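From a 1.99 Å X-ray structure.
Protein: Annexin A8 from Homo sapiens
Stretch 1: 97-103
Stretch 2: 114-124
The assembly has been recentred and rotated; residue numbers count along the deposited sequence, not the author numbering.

Stretch 1, residues 97-103: YEAKELH
Stretch 2 114-124: GVIIEILASRT

Two helices of annexin A8 pack side by side, running nearly antiparallel. Residues 97-103 are helical throughout, and 114-122 are the last residues of the second helix, which begins earlier in the chain; the first helix continues beyond the stretch at both ends. Phi and psi are near -60° and -45° over most of both. The axes come within 9.6 Å at an angle of 151° between their N-to-C directions. The register follows from two pairs of CA atoms: Leu102 CA lies 6.0 Å from Ile116 CA, and Glu98 CA lies 7.3 Å from Ile119 CA, so one turn back along the first helix matches roughly one turn forward along the second.

Within each helix the backbone satisfies itself through i to i+4 bonds, such as Leu102 N to Glu98 O at 2.9 Å and Leu120 N to Ile116 O at 3.0 Å. Arg123 N still donates to Ile119 O at 3.2 Å, although Arg123 itself, with psi 153°, is the first residue to leave helical geometry.

Leu102 (m, t) has the most area covered by the other stretch, 89 Å². Its CD2 sits 3.8 Å from Ile116 CA, close enough to touch the backbone, and 4.0 Å from Leu120 CD1 (Leu120 is m, p). Ile119 (m, t) points toward the first helix and extends CD1 to 4.0 Å from Leu102 CG and 4.1 Å from Glu101 CB. Branched aliphatic side chains suit these places because they fill the space between the helices without leaving polar groups unpaired. Val115 (t) continues the apolar surface, its CG1 3.9 Å from Glu101 O. Glu101 (m, m) contributes its aliphatic CB here, while its OE2 is hydrogen-bonded elsewhere in the structure.

The polar end of the contact joins Glu98 to Arg123. Glu98 has chi1 -74° and chi2 92°; Arg123 has chi1 -88°, chi2 42°, chi3 175° and chi4 -164°. Arg123 NH2 donates to Glu98 OE1 at 2.9 Å with an N-H...O angle of 168°, a nearly straight hydrogen bond within a salt bridge. The carboxylate oxygen lies at the guanidinium edge, near its plane, where the N-H groups point. One water closes a bridge beside it, donating to Glu98 OE1 at 2.5 Å and accepting from Arg123 NE at 3.2 Å. Glu98 OE2 bonds to a residue flanking one of the stretches, so both carboxylate oxygens of this buried acid are satisfied.

Arg123 NH1 donates to Ser122 OG at 2.9 Å, and Ser122 (p) turns its hydroxyl back to donate to Glu118 O at 2.6 Å. Small and able both to donate and to accept, serine links the guanidinium to the last turn of the helix.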

# COMPACT_ATOMS: atom_id res chain seq x y z
N TYR A 97 5.93 -8.85 -1.52
CA TYR A 97 6.16 -7.51 -2.06
C TYR A 97 6.15 -6.45 -0.97
O TYR A 97 7.07 -5.64 -0.88
CB TYR A 97 5.10 -7.16 -3.11
CG TYR A 97 5.29 -5.79 -3.69
CD1 TYR A 97 6.54 -5.37 -4.16
CD2 TYR A 97 4.22 -4.91 -3.80
CE1 TYR A 97 6.71 -4.11 -4.70
CE2 TYR A 97 4.38 -3.65 -4.36
CZ TYR A 97 5.63 -3.25 -4.79
OH TYR A 97 5.79 -1.99 -5.34
N GLU A 98 5.10 -6.45 -0.16
CA GLU A 98 4.97 -5.49 0.94
C GLU A 98 6.10 -5.64 1.97
O GLU A 98 6.62 -4.65 2.48
CB GLU A 98 3.60 -5.62 1.63
CG GLU A 98 2.46 -5.04 0.81
CD GLU A 98 1.78 -6.07 -0.08
OE1 GLU A 98 0.63 -5.82 -0.46
OE2 GLU A 98 2.37 -7.12 -0.40
N ALA A 99 6.49 -6.88 2.26
CA ALA A 99 7.63 -7.14 3.13
C ALA A 99 8.92 -6.51 2.59
O ALA A 99 9.69 -5.94 3.36
CB ALA A 99 7.82 -8.62 3.31
N LYS A 100 9.13 -6.59 1.28
CA LYS A 100 10.28 -5.95 0.65
C LYS A 100 10.20 -4.43 0.78
O LYS A 100 11.19 -3.80 1.13
CB LYS A 100 10.40 -6.35 -0.82
CG LYS A 100 11.59 -5.70 -1.57
CD LYS A 100 11.13 -5.00 -2.84
CE LYS A 100 12.30 -4.68 -3.79
NZ LYS A 100 13.34 -3.84 -3.13
N GLU A 101 9.04 -3.86 0.51
CA GLU A 101 8.85 -2.42 0.65
C GLU A 101 9.11 -1.94 2.09
O GLU A 101 9.72 -0.90 2.29
CB GLU A 101 7.44 -2.01 0.20
CG GLU A 101 7.24 -2.13 -1.30
CD GLU A 101 8.03 -1.10 -2.08
OE1 GLU A 101 8.80 -1.51 -2.96
OE2 GLU A 101 7.88 0.10 -1.82
N LEU A 102 8.64 -2.70 3.07
CA LEU A 102 8.83 -2.33 4.47
C LEU A 102 10.32 -2.40 4.86
O LEU A 102 10.84 -1.51 5.55
CB LEU A 102 8.00 -3.23 5.39
CG LEU A 102 6.48 -3.03 5.35
CD1 LEU A 102 5.76 -4.20 5.99
CD2 LEU A 102 6.08 -1.72 6.02
N HIS A 103 10.99 -3.45 4.41
CA HIS A 103 12.44 -3.61 4.63
C HIS A 103 13.21 -2.45 4.02
O HIS A 103 14.06 -1.86 4.69
CB HIS A 103 12.93 -4.92 4.02
CG HIS A 103 14.37 -5.25 4.32
ND1 HIS A 103 14.77 -5.85 5.50
CD2 HIS A 103 15.49 -5.09 3.58
CE1 HIS A 103 16.08 -6.05 5.47
NE2 HIS A 103 16.54 -5.59 4.32
N GLY A 114 6.26 7.08 5.98
CA GLY A 114 5.07 7.09 5.16
C GLY A 114 4.75 5.75 4.51
O GLY A 114 3.59 5.40 4.38
N VAL A 115 5.78 5.01 4.09
CA VAL A 115 5.61 3.69 3.50
C VAL A 115 5.05 2.74 4.55
O VAL A 115 4.11 1.99 4.29
CB VAL A 115 6.96 3.12 2.95
CG1 VAL A 115 6.80 1.68 2.49
CG2 VAL A 115 7.46 3.97 1.80
N ILE A 116 5.62 2.80 5.75
CA ILE A 116 5.24 1.91 6.84
C ILE A 116 3.80 2.17 7.29
O ILE A 116 3.04 1.24 7.49
CB ILE A 116 6.21 2.03 8.05
CG1 ILE A 116 7.67 1.78 7.61
CG2 ILE A 116 5.81 1.01 9.13
CD1 ILE A 116 8.74 2.12 8.68
N ILE A 117 3.44 3.45 7.42
CA ILE A 117 2.08 3.85 7.79
C ILE A 117 1.04 3.32 6.79
O ILE A 117 0.02 2.73 7.18
CB ILE A 117 2.00 5.41 7.87
CG1 ILE A 117 2.74 5.91 9.11
CG2 ILE A 117 0.55 5.90 7.86
CD1 ILE A 117 3.16 7.37 9.07
N GLU A 118 1.30 3.55 5.51
CA GLU A 118 0.40 3.17 4.43
C GLU A 118 0.11 1.69 4.48
O GLU A 118 -1.05 1.28 4.43
CB GLU A 118 1.02 3.56 3.08
CG GLU A 118 0.33 2.99 1.85
CD GLU A 118 1.26 3.03 0.64
OE1 GLU A 118 1.56 4.13 0.16
OE2 GLU A 118 1.68 1.95 0.18
N ILE A 119 1.15 0.88 4.55
CA ILE A 119 0.96 -0.56 4.50
C ILE A 119 0.27 -1.07 5.77
O ILE A 119 -0.71 -1.83 5.68
CB ILE A 119 2.27 -1.29 4.25
CG1 ILE A 119 2.80 -0.91 2.86
CG2 ILE A 119 2.06 -2.79 4.32
CD1 ILE A 119 4.14 -1.49 2.54
N LEU A 120 0.74 -0.64 6.93
CA LEU A 120 0.18 -1.15 8.19
C LEU A 120 -1.28 -0.73 8.41
O LEU A 120 -2.07 -1.49 8.97
CB LEU A 120 1.05 -0.77 9.39
CG LEU A 120 2.16 -1.78 9.73
CD1 LEU A 120 3.02 -2.12 8.54
CD2 LEU A 120 3.04 -1.30 10.89
N ALA A 121 -1.65 0.46 7.95
CA ALA A 121 -3.01 0.96 8.14
C ALA A 121 -4.00 0.43 7.11
O ALA A 121 -5.20 0.31 7.40
CB ALA A 121 -3.01 2.46 8.15
N SER A 122 -3.54 0.11 5.91
CA SER A 122 -4.47 -0.21 4.82
C SER A 122 -4.65 -1.71 4.61
O SER A 122 -5.54 -2.13 3.89
CB SER A 122 -4.02 0.46 3.52
OG SER A 122 -2.79 -0.07 3.08
N ARG A 123 -3.80 -2.52 5.23
CA ARG A 123 -3.94 -3.96 5.12
C ARG A 123 -4.81 -4.49 6.27
O ARG A 123 -4.89 -3.89 7.34
CB ARG A 123 -2.58 -4.65 5.13
CG ARG A 123 -1.94 -4.80 3.79
CD ARG A 123 -2.05 -3.61 2.89
NE ARG A 123 -1.30 -3.79 1.65
CZ ARG A 123 -0.98 -2.80 0.83
NH1 ARG A 123 -1.35 -1.56 1.10
NH2 ARG A 123 -0.27 -3.06 -0.26
N THR A 124 -5.48 -5.61 6.01
CA THR A 124 -6.28 -6.28 7.01
C THR A 124 -5.35 -7.07 7.90
O THR A 124 -4.20 -7.32 7.56
CB THR A 124 -7.26 -7.30 6.38
OG1 THR A 124 -6.53 -8.34 5.75
CG2 THR A 124 -8.11 -6.72 5.25
O HOH W 1 -1.29 -6.85 0.72